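Local coordinates for protein hydroxyethylphosphonate dioxygenase (Streptomyces albus, PDB 6B9R) that probably catalyses the iron-dependent, oxygen-consuming cleavage of 2-hydroxyethylphosphonate to hydroxymethylphosphonate, at residues 30-41 against 60-68; 146-157 against 179-190. All coordinates share one frame; numbering follows the deposited sequence.

Contact 1. Residues 30-41 against 60-68; sequences RNDRAAEADLGL and LISRAAQAW
One face of the W68 indole is covered by L39, whose CD2 stands 4.0 Å from the centroid of the six-membered ring and almost on its normal, a CH-pi contact. At the ring edge, near its plane, lie A35 CB, 3.9 Å from W68 CZ2, and the D38 carboxylate. R30 runs alongside the same ring, pointing the other way from W68, with its CG 4.0 Å from W68 NE1. The R63 guanidinium has its own L60 CD1 over one face and the L39 carbonyl oxygen at its edge.

Helices 32-39 and 60-67 cross nearly at right angles, at 95°, and the two polar links sit at different ends of the seam. W68 NE1 donates to D38 OD2 at 2.9 Å in an almost straight bond, lying in the indole plane and meeting the carboxylate oxygen on its anti side; the carboxylate and ring planes are steeply inclined. That oxygen also takes R30 NE at 2.7 Å as part of a salt bridge. At the other end the R63 chain, bent at chi3 (59°), brings NH1 to within 2.7 Å of L39 O in its carbonyl plane, while L41 CD2 packs 3.6 Å from that NH1. Between them L39 CD2 also touches A64 CB at 3.7 Å, and L41 reaches L60 beside Y49 of helix 46-51. The succession of helices 10-27, 32-39, 46-51 and 58-67 resembles a Cro/C1-type helix-turn-helix bundle.

R63 is also paired with D59, and R30 reaches D113 of the second subunit. With one oxygen held by both an arginine and an indole N-H, the D38 carboxylate would probably stay ionised; through R30, the fixing of W68 in this helical bundle is tied to a salt bridge across the dimer.

Contact 2. Residues 146-157 against 179-190; sequences NKGHLLYQFTYF and GDSVWGLPFAPH. With FE (Fe (III) ion), chain E; 2HE ((2-hydroxyethyl)phosphonic acid), chain F.
H149, Q153 and H190 form the iron site of a cupin-type beta-barrel, a two-histidine, one-glutamine variant of the facial triad. Iron is bound by H149 NE2 (2.3 Å), Q153 OE1 (2.1 Å) and H190 NE2 (2.2 Å); O3 and O4 of the chelating 2-hydroxyethylphosphonate and a water complete six ligands. The two imidazole planes stand at 88°. H190 ND1 donates in its ring plane to A188 O, which fixes the ring's rotation, and Q153 NE2 gives one hydrogen to T155 OG1 and another to substrate O4.

N146, with CG between backbone N and carbonyl carbon (chi1 69°), lays ND2 over the H190 ring and donates to substrate O1 at 2.8 Å. Its OD1 accepts H190 N at 3.0 Å and, in an Asx turn, G148 N, from opposite faces of the amide plane. Replacing N146 by alanine would probably cost the phosphonate a donor and leave both backbone amides without their acceptor.

Strand 152-157, which carries Q153, pairs antiparallel with 181-184, with Q153-G184 and T155-V182 as hydrogen-bonded pairs. Beside them P186 CG sits over the Y152 ring face, 3.7 Å from its centroid.

Overall arrangement
The two contacts come in series along the chain and lie on opposite sides of its centre, their own centres about 45 Å apart and their nearest atoms about 23 Å apart. They share no secondary structure: contact 1 joins helices 32-39 and 58-67 of the N-terminal helical region, contact 2 joins neighbouring strands of a seven-stranded antiparallel sheet, 152-158 lying between 202-208 and 181-184. The dimer links them. The R30 side chain lies about 11 Å from a bound 2-hydroxyethylphosphonate, that of the second subunit, and K29 of the second subunit, the residue just before that chain's own copy of segment 30-41, hydrogen-bonds the substrate at contact 2. Each active site therefore draws on both chains.

Contact 1. Residues 30-41 against 60-68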
loop_
_atom_site.group_PDB
_atom_site.type_symbol
_atom_site.label_atom_id
_atom_site.label_comp_id
_atom_site.label_asym_id
_atom_site.label_seq_id
_atom_site.Cartn_x
_atom_site.Cartn_y
_atom_site.Cartn_z
ATOM N N ARG A 30 7.746 10.884 21.968
ATOM C CA ARG A 30 7.262 10.798 23.346
ATOM C C ARG A 30 8.004 9.661 24.046
ATOM O O ARG A 30 7.783 8.485 23.730
ATOM C CB ARG A 30 5.753 10.561 23.379
ATOM C CG ARG A 30 4.938 11.560 22.524
ATOM C CD ARG A 30 5.242 12.994 22.965
ATOM N NE ARG A 30 4.137 13.944 22.781
ATOM C CZ ARG A 30 3.966 14.711 21.705
ATOM N NH1 ARG A 30 2.947 15.560 21.663
ATOM N NH2 ARG A 30 4.798 14.626 20.668
ATOM N N ASN A 31 8.885 9.993 24.987
ATOM C CA ASN A 31 9.525 8.930 25.742
ATOM C C ASN A 31 8.550 8.461 26.819
ATOM O O ASN A 31 7.400 8.903 26.876
ATOM C CB ASN A 31 10.880 9.381 26.283
ATOM C CG ASN A 31 10.778 10.521 27.277
ATOM O OD1 ASN A 31 9.694 10.859 27.755
ATOM N ND2 ASN A 31 11.926 11.106 27.612
ATOM N N ASP A 32 9.006 7.566 27.696
ATOM C CA ASP A 32 8.105 6.946 28.663
ATOM C C ASP A 32 7.367 7.999 29.490
ATOM O O ASP A 32 6.141 7.940 29.639
ATOM C CB ASP A 32 8.895 5.997 29.568
ATOM C CG ASP A 32 9.430 4.780 28.820
ATOM O OD1 ASP A 32 9.968 4.944 27.702
ATOM O OD2 ASP A 32 9.325 3.659 29.359
ATOM N N ARG A 33 8.101 8.989 30.018
ATOM C CA ARG A 33 7.463 10.006 30.853
ATOM C C ARG A 33 6.505 10.873 30.044
ATOM O O ARG A 33 5.393 11.180 30.498
ATOM C CB ARG A 33 8.527 10.875 31.530
ATOM C CG ARG A 33 9.600 10.092 32.293
ATOM C CD ARG A 33 9.054 9.442 33.587
ATOM N NE ARG A 33 8.464 8.136 33.302
ATOM C CZ ARG A 33 9.161 7.008 33.209
ATOM N NH1 ARG A 33 8.549 5.866 32.922
ATOM N NH2 ARG A 33 10.477 7.020 33.412
ATOM N N ALA A 34 6.906 11.282 28.838
ATOM C CA ALA A 34 6.003 12.092 28.025
ATOM C C ALA A 34 4.758 11.304 27.617
ATOM O O ALA A 34 3.648 11.852 27.592
ATOM C CB ALA A 34 6.742 12.623 26.794
ATOM N N ALA A 35 4.911 10.017 27.296
ATOM C CA ALA A 35 3.742 9.237 26.881
ATOM C C ALA A 35 2.761 9.053 28.039
ATOM O O ALA A 35 1.538 9.103 27.839
ATOM C CB ALA A 35 4.174 7.880 26.309
ATOM N N GLU A 36 3.276 8.831 29.253
ATOM C CA GLU A 36 2.405 8.723 30.422
ATOM C C GLU A 36 1.623 10.009 30.641
ATOM O O GLU A 36 0.427 9.975 30.959
ATOM C CB GLU A 36 3.232 8.383 31.670
ATOM C CG GLU A 36 3.859 6.980 31.638
ATOM C CD GLU A 36 5.107 6.869 32.500
ATOM O OE1 GLU A 36 5.504 7.881 33.122
ATOM O OE2 GLU A 36 5.700 5.769 32.544
ATOM N N ALA A 37 2.291 11.157 30.499
ATOM C CA ALA A 37 1.612 12.436 30.668
ATOM C C ALA A 37 0.536 12.632 29.611
ATOM O O ALA A 37 -0.584 13.046 29.931
ATOM C CB ALA A 37 2.624 13.581 30.624
ATOM N N ASP A 38 0.849 12.324 28.346
ATOM C CA ASP A 38 -0.135 12.484 27.275
ATOM C C ASP A 38 -1.310 11.522 27.433
ATOM O O ASP A 38 -2.458 11.878 27.139
ATOM C CB ASP A 38 0.513 12.266 25.905
ATOM C CG ASP A 38 1.520 13.338 25.538
ATOM O OD1 ASP A 38 1.626 14.358 26.257
ATOM O OD2 ASP A 38 2.232 13.145 24.533
ATOM N N LEU A 39 -1.048 10.289 27.848
ATOM C CA LEU A 39 -2.090 9.274 27.884
ATOM C C LEU A 39 -2.787 9.178 29.231
ATOM O O LEU A 39 -3.686 8.345 29.384
ATOM C CB LEU A 39 -1.504 7.906 27.503
ATOM C CG LEU A 39 -0.830 7.795 26.126
ATOM C CD1 LEU A 39 -0.142 6.444 25.949
ATOM C CD2 LEU A 39 -1.828 8.009 24.991
ATOM N N GLY A 40 -2.407 10.003 30.204
ATOM C CA GLY A 40 -2.978 9.872 31.532
ATOM C C GLY A 40 -2.668 8.552 32.202
ATOM O O GLY A 40 -3.505 8.027 32.938
ATOM N N LEU A 41 -1.491 7.992 31.956
ATOM C CA LEU A 41 -1.088 6.769 32.627
ATOM C C LEU A 41 -0.358 7.092 33.924
ATOM O O LEU A 41 0.196 8.185 34.088
ATOM C CB LEU A 41 -0.193 5.942 31.713
ATOM C CG LEU A 41 -0.879 5.480 30.418
ATOM C CD1 LEU A 41 0.129 4.815 29.506
ATOM C CD2 LEU A 41 -2.025 4.534 30.738
ATOM N N LEU A 60 -7.583 2.491 26.392
ATOM C CA LEU A 60 -6.301 3.170 26.224
ATOM C C LEU A 60 -6.059 3.525 24.765
ATOM O O LEU A 60 -5.566 4.615 24.456
ATOM C CB LEU A 60 -5.160 2.308 26.777
ATOM C CG LEU A 60 -3.730 2.828 26.558
ATOM C CD1 LEU A 60 -3.574 4.209 27.162
ATOM C CD2 LEU A 60 -2.697 1.887 27.145
ATOM N N ILE A 61 -6.426 2.628 23.851
ATOM C CA ILE A 61 -6.277 2.906 22.428
ATOM C C ILE A 61 -7.155 4.080 22.013
ATOM O O ILE A 61 -6.740 4.933 21.220
ATOM C CB ILE A 61 -6.582 1.633 21.621
ATOM C CG1 ILE A 61 -5.474 0.603 21.866
ATOM C CG2 ILE A 61 -6.734 1.957 20.131
ATOM C CD1 ILE A 61 -5.665 -0.692 21.096
ATOM N N SER A 62 -8.371 4.159 22.562
ATOM C CA SER A 62 -9.243 5.296 22.276
ATOM C C SER A 62 -8.674 6.586 22.847
ATOM O O SER A 62 -8.742 7.637 22.199
ATOM C CB SER A 62 -10.643 5.041 22.833
ATOM O OG SER A 62 -11.206 3.883 22.248
ATOM N N ARG A 63 -8.119 6.530 24.067
ATOM C CA ARG A 63 -7.489 7.711 24.643
ATOM C C ARG A 63 -6.286 8.153 23.820
ATOM O O ARG A 63 -6.045 9.359 23.658
ATOM C CB ARG A 63 -7.077 7.432 26.091
ATOM C CG ARG A 63 -8.253 7.465 27.060
ATOM C CD ARG A 63 -8.035 6.528 28.233
ATOM N NE ARG A 63 -6.830 6.845 28.994
ATOM C CZ ARG A 63 -6.259 6.007 29.855
ATOM N NH1 ARG A 63 -5.162 6.363 30.510
ATOM N NH2 ARG A 63 -6.783 4.802 30.053
ATOM N N ALA A 64 -5.524 7.192 23.284
ATOM C CA ALA A 64 -4.354 7.540 22.482
ATOM C C ALA A 64 -4.751 8.247 21.185
ATOM O O ALA A 64 -4.081 9.198 20.765
ATOM C CB ALA A 64 -3.529 6.290 22.180
ATOM N N ALA A 65 -5.844 7.806 20.543
ATOM C CA ALA A 65 -6.335 8.480 19.343
ATOM C C ALA A 65 -6.873 9.875 19.632
ATOM O O ALA A 65 -6.965 10.689 18.705
ATOM C CB ALA A 65 -7.424 7.649 18.656
ATOM N N GLN A 66 -7.241 10.160 20.886
ATOM C CA GLN A 66 -7.670 11.502 21.252
ATOM C C GLN A 66 -6.478 12.381 21.607
ATOM O O GLN A 66 -6.412 13.541 21.183
ATOM C CB GLN A 66 -8.658 11.453 22.424
ATOM C CG GLN A 66 -10.032 10.916 22.065
ATOM N N ALA A 67 -5.525 11.847 22.385
ATOM C CA ALA A 67 -4.383 12.645 22.829
ATOM C C ALA A 67 -3.367 12.887 21.719
ATOM O O ALA A 67 -2.721 13.939 21.692
ATOM C CB ALA A 67 -3.685 11.959 24.003
ATOM N N TRP A 68 -3.217 11.946 20.797
ATOM C CA TRP A 68 -2.183 11.975 19.781
ATOM C C TRP A 68 -2.821 12.025 18.399
ATOM O O TRP A 68 -3.971 11.604 18.224
ATOM C CB TRP A 68 -1.285 10.730 19.866
ATOM C CG TRP A 68 -0.325 10.687 21.012
ATOM C CD1 TRP A 68 0.112 11.741 21.774
ATOM C CD2 TRP A 68 0.321 9.517 21.531
ATOM N NE1 TRP A 68 1.000 11.288 22.731
ATOM C CE2 TRP A 68 1.132 9.928 22.611
ATOM C CE3 TRP A 68 0.282 8.160 21.195
ATOM C CZ2 TRP A 68 1.911 9.029 23.347
ATOM C CZ3 TRP A 68 1.048 7.268 21.928
ATOM C CH2 TRP A 68 1.852 7.712 22.997
#

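Contact 2. Residues 146-157 against 179-190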
loop_
_atom_site.group_PDB
_atom_site.type_symbol
_atom_site.label_atom_id
_atom_site.label_comp_id
_atom_site.label_asym_id
_atom_site.label_seq_id
_atom_site.Cartn_x
_atom_site.Cartn_y
_atom_site.Cartn_z
ATOM N N ASN A 146 -26.482 -9.028 -9.668
ATOM C CA ASN A 146 -26.058 -8.328 -8.468
ATOM C C ASN A 146 -25.813 -6.860 -8.812
ATOM O O ASN A 146 -25.994 -6.421 -9.951
ATOM C CB ASN A 146 -24.839 -9.005 -7.823
ATOM C CG ASN A 146 -23.551 -8.870 -8.645
ATOM O OD1 ASN A 146 -23.388 -7.958 -9.456
ATOM N ND2 ASN A 146 -22.616 -9.787 -8.411
ATOM N N LYS A 147 -25.401 -6.089 -7.812
ATOM C CA LYS A 147 -25.148 -4.669 -7.981
ATOM C C LYS A 147 -23.682 -4.374 -8.234
ATOM O O LYS A 147 -23.299 -3.199 -8.304
ATOM C CB LYS A 147 -25.630 -3.911 -6.744
ATOM C CG LYS A 147 -27.068 -4.235 -6.370
ATOM C CD LYS A 147 -27.513 -3.457 -5.133
ATOM C CE LYS A 147 -28.911 -3.853 -4.679
ATOM N NZ LYS A 147 -29.090 -3.566 -3.224
ATOM N N GLY A 148 -22.859 -5.409 -8.366
ATOM C CA GLY A 148 -21.425 -5.231 -8.385
ATOM C C GLY A 148 -20.909 -5.065 -6.969
ATOM O O GLY A 148 -21.648 -4.644 -6.074
ATOM N N HIS A 149 -19.644 -5.401 -6.749
ATOM C CA HIS A 149 -19.061 -5.354 -5.420
ATOM C C HIS A 149 -17.620 -4.873 -5.529
ATOM O O HIS A 149 -16.986 -4.975 -6.588
ATOM C CB HIS A 149 -19.147 -6.725 -4.730
ATOM C CG HIS A 149 -18.667 -7.865 -5.576
ATOM N ND1 HIS A 149 -17.365 -7.968 -6.016
ATOM C CD2 HIS A 149 -19.315 -8.954 -6.056
ATOM C CE1 HIS A 149 -17.234 -9.068 -6.738
ATOM N NE2 HIS A 149 -18.400 -9.687 -6.768
ATOM N N LEU A 150 -17.102 -4.349 -4.408
ATOM C CA LEU A 150 -15.797 -3.693 -4.442
ATOM C C LEU A 150 -14.692 -4.659 -4.856
ATOM O O LEU A 150 -13.788 -4.287 -5.611
ATOM C CB LEU A 150 -15.468 -3.067 -3.083
ATOM C CG LEU A 150 -14.045 -2.492 -2.993
ATOM C CD1 LEU A 150 -13.756 -1.478 -4.110
ATOM C CD2 LEU A 150 -13.772 -1.880 -1.625
ATOM N N LEU A 151 -14.749 -5.900 -4.389
ATOM C CA LEU A 151 -13.621 -6.800 -4.585
ATOM C C LEU A 151 -13.475 -7.192 -6.052
ATOM O O LEU A 151 -14.466 -7.390 -6.762
ATOM C CB LEU A 151 -13.772 -8.050 -3.718
ATOM C CG LEU A 151 -13.645 -7.804 -2.207
ATOM C CD1 LEU A 151 -13.455 -9.122 -1.440
ATOM C CD2 LEU A 151 -12.484 -6.859 -1.943
ATOM N N TYR A 152 -12.225 -7.270 -6.508
ATOM C CA TYR A 152 -11.927 -7.891 -7.793
ATOM C C TYR A 152 -12.408 -9.337 -7.787
ATOM O O TYR A 152 -12.474 -9.979 -6.738
ATOM C CB TYR A 152 -10.423 -7.862 -8.058
ATOM C CG TYR A 152 -9.855 -6.471 -8.209
ATOM C CD1 TYR A 152 -9.554 -5.689 -7.093
ATOM C CD2 TYR A 152 -9.603 -5.944 -9.472
ATOM C CE1 TYR A 152 -9.037 -4.410 -7.242
ATOM C CE2 TYR A 152 -9.078 -4.676 -9.629
ATOM C CZ TYR A 152 -8.792 -3.918 -8.517
ATOM O OH TYR A 152 -8.273 -2.663 -8.690
ATOM N N GLN A 153 -12.742 -9.872 -8.959
ATOM C CA GLN A 153 -13.121 -11.279 -8.983
ATOM C C GLN A 153 -12.355 -12.050 -10.042
ATOM O O GLN A 153 -12.247 -11.614 -11.190
ATOM C CB GLN A 153 -14.617 -11.464 -9.209
ATOM C CG GLN A 153 -15.070 -12.881 -8.916
ATOM C CD GLN A 153 -16.581 -12.982 -8.814
ATOM O OE1 GLN A 153 -17.211 -12.199 -8.120
ATOM N NE2 GLN A 153 -17.164 -13.942 -9.517
ATOM N N PHE A 154 -11.817 -13.189 -9.633
ATOM C CA PHE A 154 -11.365 -14.236 -10.533
ATOM C C PHE A 154 -12.338 -15.390 -10.391
ATOM O O PHE A 154 -12.562 -15.879 -9.277
ATOM C CB PHE A 154 -9.948 -14.711 -10.198
ATOM C CG PHE A 154 -9.598 -15.975 -10.892
ATOM C CD1 PHE A 154 -9.193 -15.962 -12.217
ATOM C CD2 PHE A 154 -9.742 -17.191 -10.255
ATOM C CE1 PHE A 154 -8.912 -17.144 -12.885
ATOM C CE2 PHE A 154 -9.473 -18.383 -10.928
ATOM C CZ PHE A 154 -9.048 -18.353 -12.246
ATOM N N THR A 155 -12.904 -15.837 -11.506
ATOM C CA THR A 155 -13.892 -16.898 -11.480
ATOM C C THR A 155 -13.428 -18.044 -12.360
ATOM O O THR A 155 -13.022 -17.825 -13.504
ATOM C CB THR A 155 -15.255 -16.389 -11.947
ATOM O OG1 THR A 155 -15.660 -15.295 -11.108
ATOM C CG2 THR A 155 -16.282 -17.492 -11.841
ATOM N N TYR A 156 -13.483 -19.253 -11.817
ATOM C CA TYR A 156 -13.198 -20.487 -12.540
ATOM C C TYR A 156 -14.491 -21.274 -12.704
ATOM O O TYR A 156 -15.216 -21.467 -11.727
ATOM C CB TYR A 156 -12.169 -21.322 -11.780
ATOM C CG TYR A 156 -11.850 -22.618 -12.464
ATOM C CD1 TYR A 156 -10.866 -22.678 -13.434
ATOM C CD2 TYR A 156 -12.536 -23.784 -12.140
ATOM C CE1 TYR A 156 -10.568 -23.879 -14.070
ATOM C CE2 TYR A 156 -12.249 -24.981 -12.769
ATOM C CZ TYR A 156 -11.267 -25.022 -13.735
ATOM O OH TYR A 156 -10.982 -26.217 -14.355
ATOM N N PHE A 157 -14.786 -21.725 -13.931
ATOM C CA PHE A 157 -16.080 -22.333 -14.246
ATOM C C PHE A 157 -16.000 -23.859 -14.284
ATOM O O PHE A 157 -15.049 -24.427 -14.822
ATOM C CB PHE A 157 -16.597 -21.812 -15.588
ATOM C CG PHE A 157 -16.886 -20.340 -15.588
ATOM C CD1 PHE A 157 -18.110 -19.866 -15.141
ATOM C CD2 PHE A 157 -15.934 -19.430 -16.018
ATOM C CE1 PHE A 157 -18.391 -18.505 -15.137
ATOM C CE2 PHE A 157 -16.196 -18.070 -16.020
ATOM C CZ PHE A 157 -17.429 -17.598 -15.570
ATOM N N GLY A 179 -13.168 -25.272 -17.022
ATOM C CA GLY A 179 -11.833 -24.821 -17.335
ATOM C C GLY A 179 -11.740 -23.426 -17.911
ATOM O O GLY A 179 -10.624 -22.907 -18.039
ATOM N N ASP A 180 -12.863 -22.811 -18.282
ATOM C CA ASP A 180 -12.872 -21.394 -18.616
ATOM C C ASP A 180 -12.724 -20.558 -17.340
ATOM O O ASP A 180 -12.887 -21.047 -16.215
ATOM C CB ASP A 180 -14.161 -21.011 -19.344
ATOM C CG ASP A 180 -14.313 -21.732 -20.669
ATOM O OD1 ASP A 180 -13.281 -22.083 -21.260
ATOM O OD2 ASP A 180 -15.458 -21.927 -21.116
ATOM N N SER A 181 -12.417 -19.279 -17.529
ATOM C CA SER A 181 -12.221 -18.396 -16.383
ATOM C C SER A 181 -12.349 -16.947 -16.828
ATOM O O SER A 181 -12.221 -16.623 -18.009
ATOM C CB SER A 181 -10.863 -18.648 -15.721
ATOM O OG SER A 181 -9.796 -18.385 -16.620
ATOM N N VAL A 182 -12.585 -16.066 -15.859
ATOM C CA VAL A 182 -12.731 -14.649 -16.156
ATOM C C VAL A 182 -12.182 -13.869 -14.974
ATOM O O VAL A 182 -12.209 -14.340 -13.835
ATOM C CB VAL A 182 -14.201 -14.285 -16.445
ATOM C CG1 VAL A 182 -15.075 -14.637 -15.257
ATOM C CG2 VAL A 182 -14.349 -12.801 -16.841
ATOM N N TRP A 183 -11.632 -12.696 -15.269
ATOM C CA TRP A 183 -11.129 -11.765 -14.265
ATOM C C TRP A 183 -11.872 -10.449 -14.454
ATOM O O TRP A 183 -12.065 -10.003 -15.586
ATOM C CB TRP A 183 -9.603 -11.572 -14.413
ATOM C CG TRP A 183 -8.964 -10.673 -13.369
ATOM C CD1 TRP A 183 -8.352 -11.063 -12.201
ATOM C CD2 TRP A 183 -8.858 -9.248 -13.420
ATOM N NE1 TRP A 183 -7.874 -9.960 -11.527
ATOM C CE2 TRP A 183 -8.178 -8.834 -12.250
ATOM C CE3 TRP A 183 -9.274 -8.278 -14.340
ATOM C CZ2 TRP A 183 -7.905 -7.499 -11.984
ATOM C CZ3 TRP A 183 -9.005 -6.950 -14.075
ATOM C CH2 TRP A 183 -8.324 -6.569 -12.909
ATOM N N GLY A 184 -12.306 -9.830 -13.360
ATOM C CA GLY A 184 -13.251 -8.729 -13.450
ATOM C C GLY A 184 -12.956 -7.628 -12.449
ATOM O O GLY A 184 -12.446 -7.868 -11.353
ATOM N N LEU A 185 -13.324 -6.403 -12.836
ATOM C CA LEU A 185 -12.995 -5.176 -12.127
ATOM C C LEU A 185 -13.987 -4.908 -11.009
ATOM O O LEU A 185 -15.098 -5.448 -11.002
ATOM C CB LEU A 185 -12.982 -4.004 -13.106
ATOM C CG LEU A 185 -11.793 -3.980 -14.059
ATOM C CD1 LEU A 185 -11.974 -2.867 -15.103
ATOM C CD2 LEU A 185 -10.503 -3.795 -13.273
ATOM N N PRO A 186 -13.605 -4.065 -10.047
ATOM C CA PRO A 186 -14.528 -3.692 -8.969
ATOM C C PRO A 186 -15.840 -3.116 -9.493
ATOM O O PRO A 186 -15.868 -2.385 -10.484
ATOM C CB PRO A 186 -13.736 -2.635 -8.185
ATOM C CG PRO A 186 -12.309 -2.980 -8.416
ATOM C CD PRO A 186 -12.263 -3.486 -9.854
ATOM N N PHE A 187 -16.934 -3.466 -8.807
ATOM C CA PHE A 187 -18.276 -2.915 -9.010
ATOM C C PHE A 187 -18.856 -3.206 -10.396
ATOM O O PHE A 187 -19.844 -2.583 -10.804
ATOM C CB PHE A 187 -18.297 -1.411 -8.723
ATOM C CG PHE A 187 -18.001 -1.080 -7.297
ATOM C CD1 PHE A 187 -18.901 -1.422 -6.298
ATOM C CD2 PHE A 187 -16.820 -0.449 -6.950
ATOM C CE1 PHE A 187 -18.639 -1.130 -4.978
ATOM C CE2 PHE A 187 -16.555 -0.145 -5.628
ATOM C CZ PHE A 187 -17.465 -0.497 -4.639
ATOM N N ALA A 188 -18.297 -4.163 -11.120
ATOM C CA ALA A 188 -18.908 -4.595 -12.371
ATOM C C ALA A 188 -20.042 -5.571 -12.074
ATOM O O ALA A 188 -19.787 -6.643 -11.519
ATOM C CB ALA A 188 -17.868 -5.244 -13.274
ATOM N N PRO A 189 -21.291 -5.246 -12.412
ATOM C CA PRO A 189 -22.404 -6.147 -12.074
ATOM C C PRO A 189 -22.352 -7.416 -12.904
ATOM O O PRO A 189 -21.968 -7.392 -14.074
ATOM C CB PRO A 189 -23.656 -5.318 -12.407
ATOM C CG PRO A 189 -23.164 -3.885 -12.539
ATOM C CD PRO A 189 -21.757 -3.993 -13.034
ATOM N N HIS A 190 -22.739 -8.537 -12.294
ATOM C CA HIS A 190 -22.651 -9.810 -13.002
ATOM C C HIS A 190 -23.625 -10.819 -12.406
ATOM O O HIS A 190 -24.223 -10.595 -11.347
ATOM C CB HIS A 190 -21.215 -10.351 -12.997
ATOM C CG HIS A 190 -20.607 -10.474 -11.634
ATOM N ND1 HIS A 190 -20.040 -9.410 -10.969
ATOM C CD2 HIS A 190 -20.470 -11.545 -10.816
ATOM C CE1 HIS A 190 -19.585 -9.818 -9.797
ATOM N NE2 HIS A 190 -19.832 -11.111 -9.683
HETATM FE FE FE E . -19.210 -11.617 -7.668
HETATM O O3 2HE F . -21.353 -11.904 -6.490
HETATM P P 2HE F . -22.582 -12.740 -6.434
HETATM O O1 2HE F . -23.848 -11.910 -6.980
HETATM O O2 2HE F . -22.878 -13.255 -4.931
HETATM C CA 2HE F . -22.255 -14.149 -7.518
HETATM C CB 2HE F . -20.796 -14.547 -7.312
HETATM O O4 2HE F . -19.903 -13.657 -8.000
HETATM O O HOH W 1 -18.497 -6.688 -9.052
HETATM O O HOH W 2 -15.822 -7.356 -9.246
HETATM O O HOH W 3 -18.432 -13.120 -5.754
#